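Local coordinates for protein 4'-phospho-dehydrooxetanocin synthase (Bacillus megaterium, PDB 5UL3) that catalyses the oxidative ring contraction of dAMP to an oxetane aldehyde in oxetanocin A biosynthesis, using cobalamin, a [4Fe-4S] cluster and S-adenosylmethionine, at residues L51-T56 with K149-K154; P118-V123 with P178-L183; L143-R148 with E286-S291; R246-M251 with D259-I264. All coordinates share one frame; numbering follows the deposited sequence.

Interaction 1: residues L51-T56 with K149-K154; sequences LVSGET and KEQLAK. With EDO (1,2-ethanediol), chain N.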
loop_
_atom_site.group_PDB
_atom_site.type_symbol
_atom_site.label_atom_id
_atom_site.label_comp_id
_atom_site.label_asym_id
_atom_site.label_seq_id
_atom_site.Cartn_x
_atom_site.Cartn_y
_atom_site.Cartn_z
ATOM N N LEU A 51 31.481 14.976 5.970
ATOM C CA LEU A 51 30.515 13.888 5.873
ATOM C C LEU A 51 29.260 14.341 6.602
ATOM O O LEU A 51 29.350 14.837 7.729
ATOM C CB LEU A 51 31.075 12.604 6.512
ATOM C CG LEU A 51 30.084 11.458 6.774
ATOM C CD1 LEU A 51 29.547 10.918 5.478
ATOM C CD2 LEU A 51 30.738 10.357 7.590
ATOM N N VAL A 52 28.092 14.174 5.977
ATOM C CA VAL A 52 26.816 14.362 6.656
ATOM C C VAL A 52 26.172 12.983 6.791
ATOM O O VAL A 52 26.138 12.212 5.823
ATOM C CB VAL A 52 25.883 15.328 5.905
ATOM C CG1 VAL A 52 24.502 15.361 6.571
ATOM C CG2 VAL A 52 26.484 16.734 5.907
ATOM N N SER A 53 25.684 12.677 7.980
ATOM C CA SER A 53 24.905 11.449 8.185
ATOM C C SER A 53 23.812 11.775 9.189
ATOM O O SER A 53 23.632 12.932 9.578
ATOM C CB SER A 53 25.814 10.297 8.644
ATOM O OG SER A 53 25.088 9.063 8.644
ATOM N N GLY A 54 23.090 10.748 9.655
ATOM C CA GLY A 54 21.921 11.000 10.479
ATOM C C GLY A 54 20.783 11.490 9.587
ATOM O O GLY A 54 20.918 11.573 8.374
ATOM N N GLU A 55 19.655 11.830 10.218
ATOM C CA GLU A 55 18.483 12.312 9.489
ATOM C C GLU A 55 17.592 13.096 10.442
ATOM O O GLU A 55 17.669 12.931 11.659
ATOM C CB GLU A 55 17.711 11.152 8.835
ATOM C CG GLU A 55 17.394 10.001 9.790
ATOM C CD GLU A 55 16.231 10.314 10.727
ATOM O OE1 GLU A 55 15.235 10.939 10.295
ATOM O OE2 GLU A 55 16.301 9.943 11.910
ATOM N N THR A 56 16.732 13.953 9.858
ATOM C CA THR A 56 15.833 14.864 10.580
ATOM C C THR A 56 16.411 15.370 11.906
ATOM O O THR A 56 17.283 16.245 11.901
ATOM C CB THR A 56 14.438 14.241 10.807
ATOM O OG1 THR A 56 14.492 13.104 11.681
ATOM C CG2 THR A 56 13.817 13.826 9.460
ATOM N N LYS A 149 19.975 7.042 10.040
ATOM C CA LYS A 149 19.874 7.334 11.463
ATOM C C LYS A 149 20.906 6.545 12.259
ATOM O O LYS A 149 21.508 7.077 13.196
ATOM C CB LYS A 149 18.468 7.043 11.987
ATOM C CG LYS A 149 18.325 7.329 13.489
ATOM C CD LYS A 149 16.869 7.125 13.970
ATOM C CE LYS A 149 16.705 7.564 15.447
ATOM N NZ LYS A 149 15.322 8.101 15.722
ATOM N N GLU A 150 21.154 5.296 11.880
ATOM C CA GLU A 150 22.217 4.516 12.510
ATOM C C GLU A 150 23.615 4.921 12.033
ATOM O O GLU A 150 24.613 4.418 12.571
ATOM C CB GLU A 150 21.989 3.032 12.241
ATOM C CG GLU A 150 20.764 2.468 12.951
ATOM C CD GLU A 150 20.971 2.315 14.453
ATOM O OE1 GLU A 150 22.133 2.237 14.916
ATOM O OE2 GLU A 150 19.950 2.276 15.171
ATOM N N GLN A 151 23.690 5.817 11.057
ATOM C CA GLN A 151 24.926 6.279 10.436
ATOM C C GLN A 151 25.777 5.104 9.976
ATOM O O GLN A 151 26.981 5.034 10.222
ATOM C CB GLN A 151 25.693 7.221 11.373
ATOM C CG GLN A 151 24.795 8.335 11.925
ATOM C CD GLN A 151 25.559 9.524 12.507
ATOM O OE1 GLN A 151 26.758 9.674 12.289
ATOM N NE2 GLN A 151 24.862 10.356 13.270
ATOM N N LEU A 152 25.129 4.169 9.274
ATOM C CA LEU A 152 25.784 2.963 8.790
ATOM C C LEU A 152 26.273 3.077 7.351
ATOM O O LEU A 152 27.197 2.350 6.972
ATOM C CB LEU A 152 24.832 1.761 8.909
ATOM C CG LEU A 152 24.476 1.332 10.341
ATOM C CD1 LEU A 152 23.369 0.288 10.309
ATOM C CD2 LEU A 152 25.689 0.798 11.098
ATOM N N ALA A 153 25.691 3.963 6.549
ATOM C CA ALA A 153 26.022 4.020 5.130
ATOM C C ALA A 153 25.556 5.351 4.574
ATOM O O ALA A 153 24.648 5.985 5.109
ATOM C CB ALA A 153 25.365 2.885 4.330
ATOM N N LYS A 154 26.212 5.768 3.498
ATOM C CA LYS A 154 25.644 6.755 2.594
ATOM C C LYS A 154 24.668 6.031 1.675
ATOM O O LYS A 154 25.022 5.020 1.072
ATOM C CB LYS A 154 26.750 7.432 1.794
ATOM C CG LYS A 154 27.696 8.244 2.700
ATOM C CD LYS A 154 28.512 9.238 1.884
ATOM C CE LYS A 154 29.964 9.261 2.336
ATOM N NZ LYS A 154 30.831 10.036 1.395
HETATM C C1 EDO N . 19.868 0.728 18.493
HETATM O O1 EDO N . 19.028 1.627 17.765
HETATM C C2 EDO N . 21.172 1.448 18.807
HETATM O O2 EDO N . 21.606 2.190 17.656
HETATM O O HOH W 1 24.463 8.427 6.129
HETATM O O HOH W 2 14.566 10.474 13.776
#
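Ser53 packs on Gln151. Ser53 OG lies 3.3 Å from Gln151 CB and equally near its CA, put there by a first torsion that holds OG anti to the backbone N (chi1 -171°). Gln151 CG packs on the backbone at Gly54 N, 3.7 Å away. Gly54, with positive phi, has no side chain, and its CA comes within 4.3 Å of Lys149 CA. Beyond it the carboxylate of Glu55 lies across the lysine's aliphatic chain, OE2 being 3.5 Å from Lys149 CD. The charges themselves stay apart, OE2 to NZ 4.3 Å, and a water bridges them, donating to OE2 and accepting from NZ. At the other end Leu51 CD1 rests on Lys154 CE at 3.6 Å.

The direct contacts are van der Waals in kind, and water supplies polar links at two places. A second water joins Ser53 OG to Ala153 O, 2.7 Å from each. Further out, Thr56 OG1 donates to Glu55 OE1 from above the carboxylate plane, while Asn58 bonds OE2. The amide of Gln151 is held by Tyr62, which bonds OE1, and more weakly by Thr60 at NE2.

Gln151 has positive phi and closes helix 138-149 with a Schellman motif, from which the chain turns into strand 154-159. The contact therefore sets the C-terminal end of a helix of the cobalamin-binding Rossmann domain against strand 49-53, an outermost strand of the N-terminal antiparallel sheet, with helix 83-88 packed beside Gln151.

Interaction 2: residues P118-V123 with P178-L183; sequences PTVTLV and PDIIGL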
loop_
_atom_site.group_PDB
_atom_site.type_symbol
_atom_site.label_atom_id
_atom_site.label_comp_id
_atom_site.label_asym_id
_atom_site.label_seq_id
_atom_site.Cartn_x
_atom_site.Cartn_y
_atom_site.Cartn_z
ATOM N N PRO A 118 30.328 2.910 3.829
ATOM C CA PRO A 118 30.043 2.333 2.514
ATOM C C PRO A 118 28.865 3.050 1.881
ATOM O O PRO A 118 28.121 3.785 2.536
ATOM C CB PRO A 118 29.706 0.871 2.818
ATOM C CG PRO A 118 29.176 0.902 4.207
ATOM C CD PRO A 118 29.900 2.026 4.932
ATOM N N THR A 119 28.727 2.856 0.581
ATOM C CA THR A 119 27.630 3.434 -0.177
ATOM C C THR A 119 26.646 2.332 -0.541
ATOM O O THR A 119 27.049 1.255 -0.994
ATOM C CB THR A 119 28.134 4.141 -1.435
ATOM O OG1 THR A 119 28.851 5.315 -1.039
ATOM C CG2 THR A 119 26.958 4.552 -2.332
ATOM N N VAL A 120 25.361 2.609 -0.326
ATOM C CA VAL A 120 24.272 1.699 -0.649
ATOM C C VAL A 120 23.341 2.428 -1.600
ATOM O O VAL A 120 22.868 3.521 -1.278
ATOM C CB VAL A 120 23.508 1.277 0.622
ATOM C CG1 VAL A 120 22.327 0.395 0.269
ATOM C CG2 VAL A 120 24.454 0.579 1.617
ATOM N N THR A 121 23.070 1.833 -2.761
ATOM C CA THR A 121 22.070 2.368 -3.686
ATOM C C THR A 121 20.858 1.444 -3.675
ATOM O O THR A 121 21.000 0.229 -3.851
ATOM C CB THR A 121 22.623 2.505 -5.111
ATOM O OG1 THR A 121 23.698 3.447 -5.103
ATOM C CG2 THR A 121 21.546 3.063 -6.051
ATOM N N LEU A 122 19.685 2.021 -3.413
ATOM C CA LEU A 122 18.420 1.294 -3.372
ATOM C C LEU A 122 17.559 1.809 -4.508
ATOM O O LEU A 122 17.389 3.025 -4.644
ATOM C CB LEU A 122 17.694 1.511 -2.048
ATOM C CG LEU A 122 18.483 1.059 -0.821
ATOM C CD1 LEU A 122 17.750 1.459 0.447
ATOM C CD2 LEU A 122 18.718 -0.460 -0.870
ATOM N N VAL A 123 17.004 0.891 -5.292
ATOM C CA VAL A 123 16.255 1.210 -6.506
ATOM C C VAL A 123 14.838 0.665 -6.362
ATOM O O VAL A 123 14.652 -0.549 -6.194
ATOM C CB VAL A 123 16.931 0.612 -7.747
ATOM C CG1 VAL A 123 16.219 1.092 -9.030
ATOM C CG2 VAL A 123 18.418 0.976 -7.780
ATOM N N PRO A 178 28.438 2.213 -5.903
ATOM C CA PRO A 178 27.971 1.716 -4.601
ATOM C C PRO A 178 28.678 0.429 -4.204
ATOM O O PRO A 178 29.149 -0.343 -5.038
ATOM C CB PRO A 178 26.476 1.466 -4.842
ATOM C CG PRO A 178 26.386 1.165 -6.311
ATOM C CD PRO A 178 27.434 2.040 -6.965
ATOM N N ASP A 179 28.724 0.193 -2.890
ATOM C CA ASP A 179 29.208 -1.081 -2.375
ATOM C C ASP A 179 28.120 -2.135 -2.281
ATOM O O ASP A 179 28.420 -3.330 -2.336
ATOM C CB ASP A 179 29.826 -0.873 -0.996
ATOM C CG ASP A 179 30.909 0.168 -1.025
ATOM O OD1 ASP A 179 31.798 0.041 -1.890
ATOM O OD2 ASP A 179 30.834 1.145 -0.262
ATOM N N ILE A 180 26.869 -1.713 -2.125
ATOM C CA ILE A 180 25.719 -2.612 -2.088
ATOM C C ILE A 180 24.661 -2.016 -2.996
ATOM O O ILE A 180 24.384 -0.815 -2.909
ATOM C CB ILE A 180 25.153 -2.779 -0.664
ATOM C CG1 ILE A 180 26.207 -3.390 0.273
ATOM C CG2 ILE A 180 23.913 -3.717 -0.691
ATOM C CD1 ILE A 180 25.855 -3.243 1.755
ATOM N N ILE A 181 24.073 -2.838 -3.866
ATOM C CA ILE A 181 22.973 -2.402 -4.711
ATOM C C ILE A 181 21.760 -3.232 -4.328
ATOM O O ILE A 181 21.853 -4.461 -4.247
ATOM C CB ILE A 181 23.286 -2.567 -6.210
ATOM C CG1 ILE A 181 24.492 -1.693 -6.596
ATOM C CG2 ILE A 181 22.067 -2.191 -7.051
ATOM C CD1 ILE A 181 25.032 -2.005 -7.981
ATOM N N GLY A 182 20.641 -2.572 -4.087
ATOM C CA GLY A 182 19.406 -3.271 -3.762
ATOM C C GLY A 182 18.277 -2.858 -4.676
ATOM O O GLY A 182 18.072 -1.670 -4.928
ATOM N N LEU A 183 17.523 -3.852 -5.152
ATOM C CA LEU A 183 16.313 -3.614 -5.927
ATOM C C LEU A 183 15.095 -4.064 -5.128
ATOM O O LEU A 183 15.080 -5.176 -4.590
ATOM C CB LEU A 183 16.332 -4.366 -7.262
ATOM C CG LEU A 183 17.592 -4.334 -8.126
ATOM C CD1 LEU A 183 17.302 -5.080 -9.449
ATOM C CD2 LEU A 183 18.037 -2.879 -8.377
#
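Thr119 O takes two backbone donors from the other segment: Asp179 N at 2.7 Å, tilted from the carbonyl plane, and Ile180 N at 3.2 Å, lying in it. Asp179 also reaches back with its side chain, its OD2 accepting from Thr119 N at 2.8 Å on the anti side, 31° out of the carboxylate plane. With CG anti to the carbonyl carbon (chi1 -55°) the carboxylate is carried toward Thr119, and OD2 also lies against Pro118 CA. From here the strands run parallel, with Thr121 N to Ile180 O, Gly182 N to Thr121 O and Val123 N to Gly182 O bonded in turn.

These are neighbouring strands in the parallel part of the Rossmann-fold sheet, connected through helix 138-149, strand 154-159 and helix 166-176, and Gly182 and Leu183 touch the bound cobalamin. On one face Val120 CG2 lies 4.1 Å from Ile180 CD1, the two side chains pointing the same way. At Gly182 a CB would point to the same face and clash with Leu122 CD2, which sits 4.1 Å from Gly182 CA. On the other face Val123 CB meets Leu183 CD2 at 3.7 Å, and Pro178 CB presses on Thr121 OG1 at 3.4 Å, a buried hydroxyl with no polar partner in the model.

Interaction 3: residues L143-R148 with E286-S291; sequences LSSYLR and EVPTPS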
loop_
_atom_site.group_PDB
_atom_site.type_symbol
_atom_site.label_atom_id
_atom_site.label_comp_id
_atom_site.label_asym_id
_atom_site.label_seq_id
_atom_site.Cartn_x
_atom_site.Cartn_y
_atom_site.Cartn_z
ATOM N N LEU A 143 14.220 1.982 4.467
ATOM C CA LEU A 143 15.550 1.377 4.530
ATOM C C LEU A 143 16.622 2.458 4.554
ATOM O O LEU A 143 17.567 2.397 5.348
ATOM C CB LEU A 143 15.760 0.439 3.353
ATOM C CG LEU A 143 14.800 -0.737 3.309
ATOM C CD1 LEU A 143 15.056 -1.574 2.032
ATOM C CD2 LEU A 143 14.989 -1.554 4.607
ATOM N N SER A 144 16.472 3.465 3.692
ATOM C CA SER A 144 17.395 4.601 3.691
ATOM C C SER A 144 17.429 5.294 5.040
ATOM O O SER A 144 18.509 5.545 5.599
ATOM C CB SER A 144 16.984 5.594 2.587
ATOM O OG SER A 144 17.739 6.793 2.667
ATOM N N SER A 145 16.260 5.658 5.577
ATOM C CA SER A 145 16.282 6.454 6.801
ATOM C C SER A 145 16.806 5.655 7.993
ATOM O O SER A 145 17.482 6.225 8.868
ATOM C CB SER A 145 14.903 7.033 7.096
ATOM O OG SER A 145 13.949 6.003 7.402
ATOM N N TYR A 146 16.515 4.357 8.038
ATOM C CA TYR A 146 17.097 3.497 9.068
ATOM C C TYR A 146 18.630 3.537 9.012
ATOM O O TYR A 146 19.298 3.748 10.032
ATOM C CB TYR A 146 16.567 2.063 8.905
ATOM C CG TYR A 146 17.348 1.080 9.752
ATOM C CD1 TYR A 146 17.078 0.931 11.100
ATOM C CD2 TYR A 146 18.419 0.375 9.207
ATOM C CE1 TYR A 146 17.835 0.062 11.887
ATOM C CE2 TYR A 146 19.183 -0.478 9.979
ATOM C CZ TYR A 146 18.881 -0.638 11.310
ATOM O OH TYR A 146 19.654 -1.487 12.066
ATOM N N LEU A 147 19.200 3.330 7.818
ATOM C CA LEU A 147 20.654 3.324 7.672
ATOM C C LEU A 147 21.264 4.688 7.983
ATOM O O LEU A 147 22.352 4.767 8.580
ATOM C CB LEU A 147 21.036 2.895 6.254
ATOM C CG LEU A 147 20.719 1.435 5.915
ATOM C CD1 LEU A 147 21.039 1.155 4.425
ATOM C CD2 LEU A 147 21.469 0.454 6.813
ATOM N N ARG A 148 20.593 5.778 7.576
ATOM C CA ARG A 148 21.124 7.108 7.881
ATOM C C ARG A 148 21.076 7.404 9.373
ATOM O O ARG A 148 22.033 7.968 9.932
ATOM C CB ARG A 148 20.365 8.189 7.091
ATOM C CG ARG A 148 20.624 8.092 5.597
ATOM C CD ARG A 148 19.829 9.138 4.818
ATOM N NE ARG A 148 20.157 9.108 3.397
ATOM C CZ ARG A 148 19.402 9.668 2.453
ATOM N NH1 ARG A 148 18.276 10.294 2.784
ATOM N NH2 ARG A 148 19.763 9.597 1.184
ATOM N N GLU A 286 13.222 2.301 16.014
ATOM C CA GLU A 286 14.435 2.305 15.213
ATOM C C GLU A 286 14.218 2.765 13.780
ATOM O O GLU A 286 15.202 3.013 13.088
ATOM C CB GLU A 286 15.081 0.923 15.208
ATOM C CG GLU A 286 15.538 0.541 16.626
ATOM C CD GLU A 286 16.301 -0.763 16.680
ATOM O OE1 GLU A 286 16.628 -1.315 15.616
ATOM O OE2 GLU A 286 16.568 -1.236 17.803
ATOM N N VAL A 287 12.979 2.866 13.315
ATOM C CA VAL A 287 12.727 3.229 11.925
ATOM C C VAL A 287 12.157 4.647 11.923
ATOM O O VAL A 287 11.018 4.868 12.375
ATOM C CB VAL A 287 11.788 2.235 11.227
ATOM C CG1 VAL A 287 11.547 2.666 9.796
ATOM C CG2 VAL A 287 12.419 0.838 11.221
ATOM N N PRO A 288 12.927 5.643 11.471
ATOM C CA PRO A 288 12.453 7.030 11.525
ATOM C C PRO A 288 11.664 7.396 10.278
ATOM O O PRO A 288 11.409 6.552 9.414
ATOM C CB PRO A 288 13.759 7.836 11.604
ATOM C CG PRO A 288 14.696 7.023 10.707
ATOM C CD PRO A 288 14.275 5.546 10.879
ATOM N N THR A 289 11.274 8.669 10.190
ATOM C CA THR A 289 10.668 9.264 8.997
ATOM C C THR A 289 11.277 8.702 7.716
ATOM O O THR A 289 12.502 8.682 7.594
ATOM C CB THR A 289 10.875 10.783 9.032
ATOM O OG1 THR A 289 10.411 11.304 10.285
ATOM C CG2 THR A 289 10.143 11.471 7.843
ATOM N N PRO A 290 10.490 8.230 6.744
ATOM C CA PRO A 290 11.085 7.790 5.480
ATOM C C PRO A 290 11.908 8.906 4.854
ATOM O O PRO A 290 11.594 10.091 5.000
ATOM C CB PRO A 290 9.868 7.461 4.603
ATOM C CG PRO A 290 8.755 8.218 5.225
ATOM C CD PRO A 290 9.020 8.196 6.688
ATOM N N SER A 291 12.954 8.511 4.140
ATOM C CA SER A 291 13.794 9.495 3.468
ATOM C C SER A 291 12.975 10.207 2.397
ATOM O O SER A 291 12.141 9.594 1.728
ATOM C CB SER A 291 15.017 8.815 2.846
ATOM O OG SER A 291 15.856 8.289 3.886
HETATM O O HOH W 3 17.869 3.711 12.719
HETATM O O HOH W 4 19.181 -0.909 14.869
#
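The Tyr146 ring takes Glu286 O at its edge, near the ring plane, 3.4 Å from CD1. Alongside runs the Glu286 side chain, its carboxylate turned only 24° from the ring. Water completes the pairing at both ends: one molecule donates to Tyr146 O and Glu286 O, while another joins Tyr146 OH to Glu286 OE1, an oxygen that Tyr243 also bonds. The second flat group, the Arg148 guanidinium, has Ser144 OG 3.3 Å above its plane, over the centre. Asp293 forms a salt bridge with its NH2.

That serine hydroxyl also pairs with Ser291 OG at 2.7 Å, a hydrogen bond in which either could be the donor. OG of Ser144 is anti to the backbone N (chi1 172°), the position from which it meets both partners. Ser145 packs closely on the loop: its CB lies 3.0 Å from Thr289 O, and its OG is 3.3 Å from Pro288 O, at most a weak bond and not settled, since Gly141 O and Thr142 O compete for the same proton. Pro288 CG packs against Ser145 O at 3.4 Å.

Segment 286-291 thus lies along one side of helix 138-149 in the cobalamin-binding domain. Tyr146 also packs on helix 242-252 and Ser144 on strand 154-159, while Thr289 and Pro290 lean on helix 335-351 of the radical SAM domain.

Interaction 4: residues R246-M251 with D259-I264; sequences RDLIKM and DEVNGI. With EDO (1,2-ethanediol), chain M; EDO (1,2-ethanediol), chain L; EDO (1,2-ethanediol), chain R.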
loop_
_atom_site.group_PDB
_atom_site.type_symbol
_atom_site.label_atom_id
_atom_site.label_comp_id
_atom_site.label_asym_id
_atom_site.label_seq_id
_atom_site.Cartn_x
_atom_site.Cartn_y
_atom_site.Cartn_z
ATOM N N ARG A 246 21.858 -3.641 7.447
ATOM C CA ARG A 246 22.838 -3.495 8.522
ATOM C C ARG A 246 23.879 -4.611 8.480
ATOM O O ARG A 246 25.087 -4.365 8.624
ATOM C CB ARG A 246 22.121 -3.505 9.881
ATOM C CG ARG A 246 23.058 -3.487 11.075
ATOM C CD ARG A 246 22.331 -4.007 12.331
ATOM N NE ARG A 246 21.990 -5.421 12.227
ATOM C CZ ARG A 246 21.161 -6.058 13.049
ATOM N NH1 ARG A 246 20.581 -5.409 14.048
ATOM N NH2 ARG A 246 20.919 -7.346 12.874
ATOM N N ASP A 247 23.426 -5.847 8.302
ATOM C CA ASP A 247 24.339 -6.983 8.384
ATOM C C ASP A 247 25.149 -7.161 7.106
ATOM O O ASP A 247 26.294 -7.617 7.171
ATOM C CB ASP A 247 23.565 -8.266 8.727
ATOM C CG ASP A 247 23.178 -8.332 10.197
ATOM O OD1 ASP A 247 23.531 -7.419 10.961
ATOM O OD2 ASP A 247 22.513 -9.319 10.598
ATOM N N LEU A 248 24.596 -6.785 5.945
ATOM C CA LEU A 248 25.404 -6.787 4.725
ATOM C C LEU A 248 26.546 -5.786 4.824
ATOM O O LEU A 248 27.638 -6.032 4.298
ATOM C CB LEU A 248 24.536 -6.470 3.515
ATOM C CG LEU A 248 23.535 -7.563 3.133
ATOM C CD1 LEU A 248 22.719 -7.095 1.954
ATOM C CD2 LEU A 248 24.277 -8.843 2.803
ATOM N N ILE A 249 26.308 -4.666 5.503
ATOM C CA ILE A 249 27.357 -3.678 5.738
ATOM C C ILE A 249 28.423 -4.261 6.654
ATOM O O ILE A 249 29.623 -4.110 6.411
ATOM C CB ILE A 249 26.742 -2.391 6.311
ATOM C CG1 ILE A 249 25.914 -1.672 5.233
ATOM C CG2 ILE A 249 27.803 -1.462 6.897
ATOM C CD1 ILE A 249 25.005 -0.590 5.794
ATOM N N LYS A 250 28.004 -4.957 7.714
ATOM C CA LYS A 250 28.988 -5.655 8.537
ATOM C C LYS A 250 29.756 -6.688 7.717
ATOM O O LYS A 250 30.978 -6.819 7.862
ATOM C CB LYS A 250 28.306 -6.312 9.741
ATOM C CG LYS A 250 27.706 -5.305 10.709
ATOM C CD LYS A 250 26.797 -6.013 11.729
ATOM C CE LYS A 250 27.523 -6.354 13.008
ATOM N NZ LYS A 250 27.342 -5.266 14.018
ATOM N N MET A 251 29.063 -7.436 6.853
ATOM C CA MET A 251 29.764 -8.432 6.045
ATOM C C MET A 251 30.773 -7.771 5.109
ATOM O O MET A 251 31.862 -8.311 4.876
ATOM C CB MET A 251 28.770 -9.270 5.251
ATOM C CG MET A 251 29.416 -10.427 4.522
ATOM S SD MET A 251 28.233 -11.429 3.622
ATOM C CE MET A 251 27.835 -10.363 2.253
ATOM N N ASP A 259 26.564 -16.555 6.499
ATOM C CA ASP A 259 25.548 -17.347 7.185
ATOM C C ASP A 259 25.094 -16.717 8.498
ATOM O O ASP A 259 24.265 -17.311 9.199
ATOM C CB ASP A 259 26.040 -18.789 7.400
ATOM C CG ASP A 259 27.170 -18.915 8.420
ATOM O OD1 ASP A 259 27.631 -17.916 9.000
ATOM O OD2 ASP A 259 27.600 -20.063 8.652
ATOM N N GLU A 260 25.591 -15.524 8.825
ATOM C CA GLU A 260 25.170 -14.749 9.984
ATOM C C GLU A 260 24.330 -13.529 9.615
ATOM O O GLU A 260 23.874 -12.818 10.513
ATOM C CB GLU A 260 26.404 -14.291 10.775
ATOM C CG GLU A 260 27.136 -15.442 11.488
ATOM C CD GLU A 260 28.456 -15.005 12.095
ATOM O OE1 GLU A 260 29.220 -14.285 11.422
ATOM O OE2 GLU A 260 28.737 -15.384 13.248
ATOM N N VAL A 261 24.114 -13.274 8.331
ATOM C CA VAL A 261 23.421 -12.068 7.880
ATOM C C VAL A 261 21.920 -12.245 8.088
ATOM O O VAL A 261 21.322 -13.191 7.566
ATOM C CB VAL A 261 23.736 -11.774 6.407
ATOM C CG1 VAL A 261 22.811 -10.666 5.849
ATOM C CG2 VAL A 261 25.213 -11.392 6.237
ATOM N N ASN A 262 21.314 -11.318 8.825
ATOM C CA ASN A 262 19.885 -11.360 9.124
ATOM C C ASN A 262 19.023 -11.535 7.882
ATOM O O ASN A 262 19.166 -10.806 6.896
ATOM C CB ASN A 262 19.476 -10.067 9.837
ATOM C CG ASN A 262 17.989 -10.027 10.154
ATOM O OD1 ASN A 262 17.579 -10.423 11.240
ATOM N ND2 ASN A 262 17.175 -9.554 9.203
ATOM N N GLY A 263 18.099 -12.492 7.948
ATOM C CA GLY A 263 16.938 -12.485 7.064
ATOM C C GLY A 263 17.198 -12.554 5.574
ATOM O O GLY A 263 16.473 -11.916 4.791
ATOM N N ILE A 264 18.186 -13.341 5.150
ATOM C CA ILE A 264 18.433 -13.523 3.724
ATOM C C ILE A 264 18.333 -14.997 3.351
ATOM O O ILE A 264 18.522 -15.897 4.181
ATOM C CB ILE A 264 19.812 -12.993 3.269
ATOM C CG1 ILE A 264 20.914 -13.714 4.039
ATOM C CG2 ILE A 264 19.903 -11.473 3.408
ATOM C CD1 ILE A 264 22.307 -13.520 3.421
HETATM C C1 EDO M . 23.447 -20.171 10.815
HETATM O O1 EDO M . 23.264 -19.976 9.403
HETATM C C2 EDO M . 24.935 -20.221 11.154
HETATM O O2 EDO M . 25.327 -19.046 11.884
HETATM C C1 EDO L . 28.779 -19.606 3.888
HETATM O O1 EDO L . 28.615 -19.677 2.462
HETATM C C2 EDO L . 29.428 -18.286 4.298
HETATM O O2 EDO L . 29.254 -18.059 5.711
HETATM C C1 EDO R . 31.384 -9.989 0.876
HETATM O O1 EDO R . 31.976 -8.734 0.522
HETATM C C2 EDO R . 32.424 -10.845 1.593
HETATM O O2 EDO R . 33.186 -10.015 2.484
HETATM O O HOH W 5 19.504 -9.797 13.830
#
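Val261 and Asp247 bury most of the surface here, where helix 242-252 of the Rossmann domain is met by the chain that follows it, just as that chain enters a type II beta turn from Val261 to Ile264. Val261 spreads its two methyls over the helix. CG1, anti to the backbone N (chi1 169°), sits 3.8 Å from Asp247 CB and equally close to Leu248 CD2, whereas CG2 lies 4.0 Å from Met251 SD. Both the leucine and the methionine side chains cross the valine at about a right angle.

Asp247 provides the polar half. Its OD2 accepts from Asn262 N at 2.9 Å through the anti lone pair, the one away from OD1, and this ties the second residue of the turn to the helix. The same oxygen lies 3.2 Å from Asn262 CB. The neighbouring Arg246 also holds the carboxylate: NE donates to OD1 at 2.8 Å from above its plane, in a salt bridge, with weak bonds from NH2 to both oxygens. Such a partner would be expected to steady the negative charge.

Asn262 OD1 has its strongest partner in Glu279 N, and Arg246 also makes a cation-pi contact with Tyr243. Between Arg246 and Asn262 a water, lying in the guanidinium plane at its edge, accepts from Arg246 NH2 at 3.0 Å and donates to Asn262 OD1.

How the interactions relate
From the N terminus, strand 49-53 comes first; interaction 1 closes a loop of 92 residues when the chain returns to it after helix 138-149, joining the N-terminal domain to the Rossmann domain. Within that loop lies strand 119-124, which interaction 2 pairs with 180-184, so these two contacts cross. Interaction 3 also crosses both, setting helix 138-149 against the segment leading to the radical SAM domain. The closure of interaction 4 falls between the segments of interaction 3, after interactions 1 and 2; like interaction 2 it stays within the Rossmann fold or its adjoining chain. Backbone bonds from Lys154 to Pro118 and Val120 link interactions 1 and 2, while Ile249 brings helix 242-252 against the other three.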